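Local coordinates for YesW protein (Bacillus subtilis, PDB 2ZUX), which cleaves the rhamnogalacturonan backbone of plant cell-wall pectin by endo-type elimination, with a requirement for calcium or manganese, at residues A215-E220 with S226-L231; F454-D459 with N470-W475; G460-E465 with H536-L541. All coordinates share one frame; numbering follows the deposited sequence.

Interaction 1 (A215-E220 with S226-L231). With RAM (alpha-L-rhamnopyranose), chain O.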
loop_
_atom_site.group_PDB
_atom_site.type_symbol
_atom_site.label_atom_id
_atom_site.label_comp_id
_atom_site.label_asym_id
_atom_site.label_seq_id
_atom_site.Cartn_x
_atom_site.Cartn_y
_atom_site.Cartn_z
ATOM N N ALA A 215 17.939 21.144 18.361
ATOM C CA ALA A 215 19.085 20.663 17.584
ATOM C C ALA A 215 18.807 20.779 16.091
ATOM O O ALA A 215 17.712 20.462 15.630
ATOM C CB ALA A 215 19.401 19.227 17.956
ATOM N N ASP A 216 19.793 21.268 15.346
ATOM C CA ASP A 216 19.656 21.448 13.909
ATOM C C ASP A 216 20.820 20.756 13.217
ATOM O O ASP A 216 21.951 21.254 13.228
ATOM C CB ASP A 216 19.625 22.941 13.561
ATOM C CG ASP A 216 19.303 23.207 12.101
ATOM O OD1 ASP A 216 19.290 22.249 11.293
ATOM O OD2 ASP A 216 19.064 24.391 11.757
ATOM N N TYR A 217 20.543 19.599 12.629
ATOM C CA TYR A 217 21.573 18.809 11.963
ATOM C C TYR A 217 21.514 18.923 10.451
ATOM O O TYR A 217 22.138 18.128 9.750
ATOM C CB TYR A 217 21.480 17.345 12.395
ATOM C CG TYR A 217 21.822 17.142 13.847
ATOM C CD1 TYR A 217 23.135 17.242 14.289
ATOM C CD2 TYR A 217 20.830 16.853 14.781
ATOM C CE1 TYR A 217 23.458 17.065 15.618
ATOM C CE2 TYR A 217 21.139 16.675 16.118
ATOM C CZ TYR A 217 22.460 16.779 16.530
ATOM O OH TYR A 217 22.777 16.605 17.858
ATOM N N ARG A 218 20.787 19.912 9.936
ATOM C CA ARG A 218 20.794 20.167 8.496
ATOM C C ARG A 218 22.150 20.724 8.093
ATOM O O ARG A 218 22.632 21.702 8.685
ATOM C CB ARG A 218 19.706 21.163 8.101
ATOM C CG ARG A 218 18.286 20.660 8.304
ATOM C CD ARG A 218 17.273 21.758 8.044
ATOM N NE ARG A 218 17.367 22.819 9.051
ATOM C CZ ARG A 218 16.585 23.897 9.083
ATOM N NH1 ARG A 218 15.636 24.076 8.170
ATOM N NH2 ARG A 218 16.754 24.800 10.042
ATOM N N ASN A 219 22.778 20.101 7.102
ATOM C CA ASN A 219 24.007 20.661 6.556
ATOM C C ASN A 219 23.676 21.663 5.457
ATOM O O ASN A 219 22.505 21.931 5.183
ATOM C CB ASN A 219 25.002 19.566 6.131
ATOM C CG ASN A 219 24.661 18.914 4.808
ATOM O OD1 ASN A 219 23.644 19.196 4.185
ATOM N ND2 ASN A 219 25.546 18.026 4.366
ATOM N N GLU A 220 24.699 22.244 4.841
ATOM C CA GLU A 220 24.463 23.291 3.855
ATOM C C GLU A 220 23.845 22.755 2.558
ATOM O O GLU A 220 23.392 23.535 1.726
ATOM C CB GLU A 220 25.755 24.048 3.557
ATOM C CG GLU A 220 26.808 23.173 2.912
ATOM C CD GLU A 220 28.173 23.817 2.834
ATOM O OE1 GLU A 220 28.544 24.591 3.747
ATOM O OE2 GLU A 220 28.873 23.522 1.860
ATOM N N SER A 226 24.038 13.853 9.961
ATOM C CA SER A 226 24.684 13.705 11.263
ATOM C C SER A 226 23.624 13.826 12.352
ATOM O O SER A 226 22.477 14.206 12.082
ATOM C CB SER A 226 25.765 14.766 11.466
ATOM O OG SER A 226 25.190 16.043 11.384
ATOM N N GLY A 227 24.014 13.510 13.582
ATOM C CA GLY A 227 23.106 13.589 14.719
ATOM C C GLY A 227 22.356 12.294 14.960
ATOM O O GLY A 227 22.388 11.383 14.124
ATOM N N PRO A 228 21.687 12.195 16.118
ATOM C CA PRO A 228 20.880 11.025 16.439
ATOM C C PRO A 228 19.773 10.776 15.418
ATOM O O PRO A 228 19.292 11.706 14.763
ATOM C CB PRO A 228 20.258 11.385 17.791
ATOM C CG PRO A 228 21.152 12.436 18.372
ATOM C CD PRO A 228 21.702 13.189 17.210
ATOM N N GLU A 229 19.363 9.521 15.313
ATOM C CA GLU A 229 18.214 9.141 14.507
ATOM C C GLU A 229 17.349 8.238 15.359
ATOM O O GLU A 229 17.876 7.382 16.071
ATOM C CB GLU A 229 18.649 8.389 13.251
ATOM C CG GLU A 229 19.536 9.198 12.325
ATOM C CD GLU A 229 19.983 8.396 11.120
ATOM O OE1 GLU A 229 20.691 7.397 11.327
ATOM O OE2 GLU A 229 19.622 8.772 9.985
ATOM N N TYR A 230 16.033 8.413 15.280
ATOM C CA TYR A 230 15.129 7.663 16.147
ATOM C C TYR A 230 14.083 6.884 15.364
ATOM O O TYR A 230 13.798 7.182 14.201
ATOM C CB TYR A 230 14.420 8.594 17.142
ATOM C CG TYR A 230 15.318 9.541 17.899
ATOM C CD1 TYR A 230 16.434 9.074 18.592
ATOM C CD2 TYR A 230 15.033 10.901 17.940
ATOM C CE1 TYR A 230 17.265 9.951 19.289
ATOM C CE2 TYR A 230 15.850 11.792 18.637
ATOM C CZ TYR A 230 16.968 11.306 19.306
ATOM O OH TYR A 230 17.775 12.163 20.012
ATOM N N LEU A 231 13.521 5.884 16.036
ATOM C CA LEU A 231 12.342 5.164 15.567
ATOM C C LEU A 231 11.262 5.378 16.612
ATOM O O LEU A 231 11.493 5.096 17.791
ATOM C CB LEU A 231 12.649 3.672 15.425
ATOM C CG LEU A 231 11.485 2.789 14.966
ATOM C CD1 LEU A 231 10.970 3.209 13.579
ATOM C CD2 LEU A 231 11.900 1.330 14.963
HETATM C C1 RAM O . 10.788 24.222 10.389
HETATM C C2 RAM O . 11.374 25.363 11.219
HETATM C C3 RAM O . 12.746 25.757 10.675
HETATM C C4 RAM O . 12.698 26.005 9.167
HETATM C C5 RAM O . 12.089 24.797 8.448
HETATM C C6 RAM O . 11.948 25.028 6.946
HETATM O O1 RAM O . 11.503 23.030 10.642
HETATM O O2 RAM O . 10.492 26.465 11.161
HETATM O O3 RAM O . 13.204 26.920 11.331
HETATM O O4 RAM O . 13.998 26.293 8.691
HETATM O O5 RAM O . 10.811 24.525 8.999
HETATM O O HOH W 1 24.213 16.905 8.524
#
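Y217 lays one face of its phenol ring over the backbone of G227, whose CA stands 3.5 Å from the centroid of the Y217 ring and 8° off the ring normal, a CH-pi contact. The ring reaches it because CG is anti to the carbonyl carbon of Y217 (chi1 -67°), which swings the side chain toward 226-231. At the root of the ring, Y217 CB lies 3.3 Å from the carbonyl oxygen S226 O; at the far end, Y217 OH packs 3.6 Å from P228 CD, the proline side chain crossing the tyrosine at about a right angle. A CB on G227 would clash with Y217 CD2. A water bridges the segments, donating to Y217 O and hydrogen-bonded to S226 OG. With an alanine in place of Y217 the ring is gone, and G227 and P228 would probably lose their cover, leaving the two arms of this surface loop less firmly held. R218 points away from 226-231, and its guanidinium reaches a rhamnose. It grips D216 side-on, NE to OD1 and NH2 to OD2, while D216 OD1 also takes the backbone N-H of R218 in an Asx turn. Fixed in this way, R218 NH1 gives a 2.8 Å bond to O4 of the sugar, which D150 also holds. The chemistry thus divides: CH-pi and apolar packing join the arms of the loop, and a carboxylate-oriented guanidinium serves the carbohydrate.

Interaction 2 (F454-D459 with N470-W475); sequences FGIWWD and NRIDKW. With CA (calcium ion), chain F.
The terminal methyl of I472 presses on the indole face of W458: I472 CD1 lies 3.7 Å from the centroid of the W458 five-membered ring, 20° off its normal, and 3.4 Å from W458 CD2, a close CH-pi contact with the side chains crossing at about a right angle. In the tryptophan, chi1 (-177°) carries the indole toward I472 and chi2 (-108°) turns its face to the methyl. I472 uses its other branch too, for I472 CG2 lies 4.0 Å from I456 CG2 and at the same distance from W458 CB, wedging it against two residues of 454-459. The strands 454-456 and 471-476 are not neighbours but the first and third of a four-stranded antiparallel blade of the beta-propeller, and these side chains meet across the second strand, 465-468. Farther along, the contact turns polar. K474 runs extended to its last torsion, where it bends and brings NZ to 2.9 Å from D459 OD2, on the syn side of that carboxylate, in a salt bridge to the buried D459. The same ammonium also bonds to E465 OE2 and forms a salt bridge with D461, and probably offsets part of the negative charge gathered there. The other oxygen of D459 faces the metal: D459 OD1 binds calcium at 2.3 Å, and a water donating to D459 O also coordinates it.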
loop_
_atom_site.group_PDB
_atom_site.type_symbol
_atom_site.label_atom_id
_atom_site.label_comp_id
_atom_site.label_asym_id
_atom_site.label_seq_id
_atom_site.Cartn_x
_atom_site.Cartn_y
_atom_site.Cartn_z
ATOM N N PHE A 454 -0.385 1.154 -11.892
ATOM C CA PHE A 454 -1.167 0.337 -10.965
ATOM C C PHE A 454 -2.127 -0.561 -11.741
ATOM O O PHE A 454 -2.548 -0.245 -12.859
ATOM C CB PHE A 454 -2.011 1.229 -10.034
ATOM C CG PHE A 454 -1.309 1.692 -8.763
ATOM C CD1 PHE A 454 0.043 2.049 -8.739
ATOM C CD2 PHE A 454 -2.052 1.838 -7.599
ATOM C CE1 PHE A 454 0.641 2.507 -7.556
ATOM C CE2 PHE A 454 -1.467 2.282 -6.422
ATOM C CZ PHE A 454 -0.118 2.617 -6.401
ATOM N N GLY A 455 -2.480 -1.681 -11.118
ATOM C CA GLY A 455 -3.639 -2.470 -11.504
ATOM C C GLY A 455 -4.670 -2.297 -10.409
ATOM O O GLY A 455 -4.309 -2.173 -9.233
ATOM N N ILE A 456 -5.943 -2.246 -10.811
ATOM C CA ILE A 456 -7.051 -2.057 -9.880
ATOM C C ILE A 456 -8.256 -2.916 -10.266
ATOM O O ILE A 456 -8.608 -3.006 -11.455
ATOM C CB ILE A 456 -7.471 -0.565 -9.809
ATOM C CG1 ILE A 456 -8.531 -0.366 -8.732
ATOM C CG2 ILE A 456 -7.935 -0.052 -11.186
ATOM C CD1 ILE A 456 -8.899 1.075 -8.490
ATOM N N TRP A 457 -8.893 -3.546 -9.276
ATOM C CA TRP A 457 -10.174 -4.219 -9.516
ATOM C C TRP A 457 -11.281 -3.188 -9.379
ATOM O O TRP A 457 -11.585 -2.750 -8.266
ATOM C CB TRP A 457 -10.386 -5.399 -8.557
ATOM C CG TRP A 457 -9.437 -6.530 -8.855
ATOM C CD1 TRP A 457 -9.431 -7.311 -9.982
ATOM C CD2 TRP A 457 -8.348 -6.986 -8.041
ATOM N NE1 TRP A 457 -8.396 -8.222 -9.920
ATOM C CE2 TRP A 457 -7.715 -8.040 -8.743
ATOM C CE3 TRP A 457 -7.833 -6.600 -6.788
ATOM C CZ2 TRP A 457 -6.604 -8.720 -8.232
ATOM C CZ3 TRP A 457 -6.724 -7.282 -6.283
ATOM C CH2 TRP A 457 -6.121 -8.325 -7.013
ATOM N N TRP A 458 -11.859 -2.794 -10.513
ATOM C CA TRP A 458 -12.824 -1.692 -10.546
ATOM C C TRP A 458 -14.195 -2.061 -11.095
ATOM O O TRP A 458 -15.215 -1.662 -10.524
ATOM C CB TRP A 458 -12.254 -0.512 -11.342
ATOM C CG TRP A 458 -13.153 0.673 -11.348
ATOM C CD1 TRP A 458 -13.895 1.135 -12.395
ATOM C CD2 TRP A 458 -13.425 1.545 -10.246
ATOM N NE1 TRP A 458 -14.596 2.258 -12.018
ATOM C CE2 TRP A 458 -14.332 2.526 -10.701
ATOM C CE3 TRP A 458 -12.978 1.604 -8.919
ATOM C CZ2 TRP A 458 -14.801 3.556 -9.874
ATOM C CZ3 TRP A 458 -13.454 2.627 -8.097
ATOM C CH2 TRP A 458 -14.354 3.585 -8.583
ATOM N N ASP A 459 -14.232 -2.781 -12.213
ATOM C CA ASP A 459 -15.509 -3.174 -12.786
ATOM C C ASP A 459 -15.991 -4.495 -12.198
ATOM O O ASP A 459 -15.498 -4.939 -11.154
ATOM C CB ASP A 459 -15.476 -3.158 -14.324
ATOM C CG ASP A 459 -14.616 -4.260 -14.921
ATOM O OD1 ASP A 459 -14.265 -5.238 -14.216
ATOM O OD2 ASP A 459 -14.303 -4.141 -16.122
ATOM N N ASN A 470 -5.209 10.329 -12.857
ATOM C CA ASN A 470 -6.586 10.343 -12.360
ATOM C C ASN A 470 -7.514 9.493 -13.227
ATOM O O ASN A 470 -8.694 9.814 -13.391
ATOM C CB ASN A 470 -7.109 11.781 -12.236
ATOM C CG ASN A 470 -7.321 12.456 -13.583
ATOM O OD1 ASN A 470 -6.673 12.120 -14.575
ATOM N ND2 ASN A 470 -8.238 13.428 -13.618
ATOM N N ARG A 471 -6.978 8.398 -13.763
ATOM C CA ARG A 471 -7.715 7.571 -14.716
ATOM C C ARG A 471 -7.752 6.098 -14.322
ATOM O O ARG A 471 -6.763 5.557 -13.797
ATOM C CB ARG A 471 -7.093 7.690 -16.108
ATOM C CG ARG A 471 -7.228 9.072 -16.736
ATOM C CD ARG A 471 -6.509 9.183 -18.080
ATOM N NE ARG A 471 -5.094 8.815 -18.014
ATOM C CZ ARG A 471 -4.086 9.652 -17.783
ATOM N NH1 ARG A 471 -4.302 10.945 -17.574
ATOM N NH2 ARG A 471 -2.846 9.182 -17.754
ATOM N N ILE A 472 -8.886 5.456 -14.592
ATOM C CA ILE A 472 -8.982 4.000 -14.590
ATOM C C ILE A 472 -9.298 3.576 -16.023
ATOM O O ILE A 472 -10.251 4.085 -16.629
ATOM C CB ILE A 472 -10.066 3.487 -13.616
ATOM C CG1 ILE A 472 -9.724 3.909 -12.177
ATOM C CG2 ILE A 472 -10.209 1.960 -13.728
ATOM C CD1 ILE A 472 -10.771 3.540 -11.151
ATOM N N ASP A 473 -8.477 2.680 -16.565
ATOM C CA ASP A 473 -8.630 2.173 -17.924
ATOM C C ASP A 473 -8.891 0.673 -17.917
ATOM O O ASP A 473 -8.591 -0.021 -16.942
ATOM C CB ASP A 473 -7.357 2.444 -18.745
ATOM C CG ASP A 473 -6.962 3.916 -18.779
ATOM O OD1 ASP A 473 -7.844 4.790 -18.932
ATOM O OD2 ASP A 473 -5.754 4.200 -18.674
ATOM N N LYS A 474 -9.431 0.170 -19.019
ATOM C CA LYS A 474 -9.578 -1.263 -19.207
ATOM C C LYS A 474 -8.937 -1.679 -20.520
ATOM O O LYS A 474 -9.067 -0.997 -21.541
ATOM C CB LYS A 474 -11.042 -1.699 -19.165
ATOM C CG LYS A 474 -11.202 -3.216 -18.971
ATOM C CD LYS A 474 -12.640 -3.642 -18.930
ATOM C CE LYS A 474 -12.736 -5.146 -18.852
ATOM N NZ LYS A 474 -12.335 -5.667 -17.523
ATOM N N TRP A 475 -8.227 -2.798 -20.473
ATOM C CA TRP A 475 -7.571 -3.360 -21.643
ATOM C C TRP A 475 -8.549 -4.161 -22.487
ATOM O O TRP A 475 -9.164 -5.116 -22.013
ATOM C CB TRP A 475 -6.422 -4.248 -21.183
ATOM C CG TRP A 475 -5.618 -4.940 -22.252
ATOM C CD1 TRP A 475 -5.549 -6.289 -22.460
ATOM C CD2 TRP A 475 -4.735 -4.340 -23.218
ATOM N NE1 TRP A 475 -4.679 -6.568 -23.486
ATOM C CE2 TRP A 475 -4.169 -5.391 -23.975
ATOM C CE3 TRP A 475 -4.370 -3.019 -23.521
ATOM C CZ2 TRP A 475 -3.261 -5.168 -25.011
ATOM C CZ3 TRP A 475 -3.459 -2.801 -24.564
ATOM C CH2 TRP A 475 -2.914 -3.875 -25.289
HETATM CA CA CA F . -12.421 -6.328 -13.475
HETATM O O HOH W 2 -12.862 -5.901 -11.091
#

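Interaction 3 (G460-E465 with H536-L541). With CA (calcium ion), chain F.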
loop_
_atom_site.group_PDB
_atom_site.type_symbol
_atom_site.label_atom_id
_atom_site.label_comp_id
_atom_site.label_asym_id
_atom_site.label_seq_id
_atom_site.Cartn_x
_atom_site.Cartn_y
_atom_site.Cartn_z
ATOM N N GLY A 460 -16.970 -5.116 -12.847
ATOM C CA GLY A 460 -17.585 -6.307 -12.287
ATOM C C GLY A 460 -16.919 -7.626 -12.619
ATOM O O GLY A 460 -17.268 -8.644 -12.029
ATOM N N ASP A 461 -15.970 -7.627 -13.552
ATOM C CA ASP A 461 -15.341 -8.885 -13.944
ATOM C C ASP A 461 -14.069 -9.168 -13.147
ATOM O O ASP A 461 -13.533 -8.284 -12.468
ATOM C CB ASP A 461 -15.137 -8.987 -15.466
ATOM C CG ASP A 461 -13.960 -8.166 -15.987
ATOM O OD1 ASP A 461 -13.041 -7.799 -15.211
ATOM O OD2 ASP A 461 -13.934 -7.918 -17.206
ATOM N N LEU A 462 -13.605 -10.411 -13.215
ATOM C CA LEU A 462 -12.459 -10.859 -12.436
ATOM C C LEU A 462 -11.115 -10.452 -13.037
ATOM O O LEU A 462 -10.085 -10.623 -12.387
ATOM C CB LEU A 462 -12.533 -12.375 -12.217
ATOM C CG LEU A 462 -13.721 -12.877 -11.382
ATOM C CD1 LEU A 462 -13.782 -14.396 -11.435
ATOM C CD2 LEU A 462 -13.622 -12.400 -9.932
ATOM N N LEU A 463 -11.123 -9.897 -14.246
ATOM C CA LEU A 463 -9.907 -9.305 -14.811
ATOM C C LEU A 463 -9.576 -8.043 -14.022
ATOM O O LEU A 463 -10.456 -7.465 -13.368
ATOM C CB LEU A 463 -10.089 -8.984 -16.297
ATOM C CG LEU A 463 -10.413 -10.170 -17.213
ATOM C CD1 LEU A 463 -10.644 -9.674 -18.627
ATOM C CD2 LEU A 463 -9.293 -11.212 -17.192
ATOM N N ARG A 464 -8.319 -7.616 -14.069
ATOM C CA ARG A 464 -7.923 -6.410 -13.369
ATOM C C ARG A 464 -7.788 -5.257 -14.343
ATOM O O ARG A 464 -7.242 -5.411 -15.445
ATOM C CB ARG A 464 -6.635 -6.635 -12.573
ATOM C CG ARG A 464 -6.491 -5.691 -11.393
ATOM C CD ARG A 464 -5.387 -6.096 -10.450
ATOM N NE ARG A 464 -5.476 -5.354 -9.190
ATOM C CZ ARG A 464 -4.516 -5.324 -8.267
ATOM N NH1 ARG A 464 -3.379 -5.987 -8.460
ATOM N NH2 ARG A 464 -4.693 -4.633 -7.143
ATOM N N GLU A 465 -8.301 -4.102 -13.927
ATOM C CA GLU A 465 -8.227 -2.882 -14.715
ATOM C C GLU A 465 -6.909 -2.154 -14.403
ATOM O O GLU A 465 -6.102 -2.642 -13.608
ATOM C CB GLU A 465 -9.463 -2.016 -14.449
ATOM C CG GLU A 465 -10.779 -2.596 -15.026
ATOM C CD GLU A 465 -11.211 -3.923 -14.391
ATOM O OE1 GLU A 465 -11.628 -3.928 -13.212
ATOM O OE2 GLU A 465 -11.164 -4.978 -15.081
ATOM N N HIS A 536 -19.896 -11.378 -8.594
ATOM C CA HIS A 536 -18.906 -12.059 -7.762
ATOM C C HIS A 536 -18.831 -11.519 -6.352
ATOM O O HIS A 536 -18.834 -10.304 -6.127
ATOM C CB HIS A 536 -17.517 -11.958 -8.385
ATOM C CG HIS A 536 -17.445 -12.509 -9.769
ATOM N ND1 HIS A 536 -17.499 -13.861 -10.034
ATOM C CD2 HIS A 536 -17.355 -11.890 -10.968
ATOM C CE1 HIS A 536 -17.427 -14.049 -11.340
ATOM N NE2 HIS A 536 -17.344 -12.870 -11.929
ATOM N N ARG A 537 -18.736 -12.453 -5.416
ATOM C CA ARG A 537 -18.476 -12.158 -4.028
ATOM C C ARG A 537 -17.090 -12.677 -3.659
ATOM O O ARG A 537 -16.772 -13.843 -3.907
ATOM C CB ARG A 537 -19.526 -12.848 -3.159
ATOM C CG ARG A 537 -19.319 -12.626 -1.689
ATOM C CD ARG A 537 -20.521 -13.115 -0.911
ATOM N NE ARG A 537 -20.480 -14.541 -0.596
ATOM C CZ ARG A 537 -21.381 -15.137 0.180
ATOM N NH1 ARG A 537 -22.393 -14.437 0.676
ATOM N NH2 ARG A 537 -21.276 -16.434 0.455
ATOM N N LEU A 538 -16.268 -11.818 -3.068
ATOM C CA LEU A 538 -14.979 -12.260 -2.540
ATOM C C LEU A 538 -14.785 -11.650 -1.174
ATOM O O LEU A 538 -15.331 -10.586 -0.893
ATOM C CB LEU A 538 -13.827 -11.846 -3.464
ATOM C CG LEU A 538 -13.682 -12.628 -4.765
ATOM C CD1 LEU A 538 -14.421 -11.968 -5.911
ATOM C CD2 LEU A 538 -12.214 -12.792 -5.113
ATOM N N TYR A 539 -14.023 -12.321 -0.318
ATOM C CA TYR A 539 -13.694 -11.767 0.989
ATOM C C TYR A 539 -13.055 -10.401 0.834
ATOM O O TYR A 539 -12.273 -10.172 -0.092
ATOM C CB TYR A 539 -12.746 -12.690 1.749
ATOM C CG TYR A 539 -13.432 -13.940 2.237
ATOM C CD1 TYR A 539 -14.336 -13.879 3.287
ATOM C CD2 TYR A 539 -13.187 -15.179 1.642
ATOM C CE1 TYR A 539 -14.981 -15.013 3.738
ATOM C CE2 TYR A 539 -13.837 -16.325 2.091
ATOM C CZ TYR A 539 -14.728 -16.231 3.138
ATOM O OH TYR A 539 -15.377 -17.360 3.594
ATOM N N THR A 540 -13.382 -9.487 1.745
ATOM C CA THR A 540 -12.761 -8.172 1.706
ATOM C C THR A 540 -11.245 -8.334 1.582
ATOM O O THR A 540 -10.631 -9.174 2.247
ATOM C CB THR A 540 -13.155 -7.288 2.910
ATOM O OG1 THR A 540 -12.499 -6.017 2.777
ATOM C CG2 THR A 540 -12.752 -7.909 4.245
ATOM N N LEU A 541 -10.648 -7.548 0.696
ATOM C CA LEU A 541 -9.235 -7.746 0.380
ATOM C C LEU A 541 -8.327 -7.430 1.566
ATOM O O LEU A 541 -7.218 -7.949 1.657
ATOM C CB LEU A 541 -8.847 -6.947 -0.864
ATOM C CG LEU A 541 -9.705 -7.184 -2.113
ATOM C CD1 LEU A 541 -9.146 -6.390 -3.293
ATOM C CD2 LEU A 541 -9.812 -8.685 -2.450
HETATM CA CA CA F . -12.421 -6.328 -13.475
HETATM O O HOH W 3 -15.649 -12.314 -14.657
HETATM O O HOH W 2 -12.862 -5.901 -11.091
#
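The imidazole of H536 carries L462 on one face and meets a carbonyl at its edge. Over the face, L462 CG stands 3.7 Å from the centroid of the H536 ring and 13° off its normal, a CH-pi contact, with both leucine methyls spread over that same face: L462 CD1 approaches H536 CE1 at 3.7 Å, whereas L462 CD2 lies nearer H536 CG. At the edge, in the plane of the ring, G460 O comes to 3.4 Å from H536 CD2. H536 NE2 shares a water with the backbone N-H of L462, which donates to it, so the imidazole is tied to the loop through solvent as well as by its face. L462 reaches across because its CG is anti to the carbonyl carbon (chi1 -64°), and its CD2 also touches L538 CD1 at 4.1 Å, extending the apolar contact from H536 to L538.

Behind L462 the loop 460-465 folds round a calcium ion. D461 binds it twice, through its carbonyl and through OD1; L463 O coordinates it at 2.3 Å; and E465 clasps it with both carboxylate oxygens, its side chain bent at chi2 (65°) to do so. D459 and a water complete seven ligands. Since D461 and L463 are both held by the metal, it probably steadies the backbone on both sides of L462, whose side chain points toward 536-541.

In the propeller, 460-465 leads from the loop after edge strand 454-456 into the neighbouring strand 465-468, while 536-541 belongs to the long loop between strand 524-528 and helix 547-553. G460 O is hydrogen-bonded to T534 of that loop, and L538 also packs on W511 and Q575.

Interactions 2 and 3 share one calcium ion, their centres about 12 Å apart. The metal takes D459 from the first and D461, L463 and E465 from the second, with one water common to both; K474 NZ, 2.8 Å from D461 OD2, ties strand 471-476 to the metal loop, and a probable backbone bond of 2.7 Å from E465 N to I456 O pairs the strands. Interaction 1 lies about 42 Å from interaction 2 and 46 Å from interaction 3, centre to centre. It supplies R218 to a rhamnose site, possibly part of a carbohydrate-binding region, so this rhamnose site and this calcium site lie on opposite sides of the chain's centre.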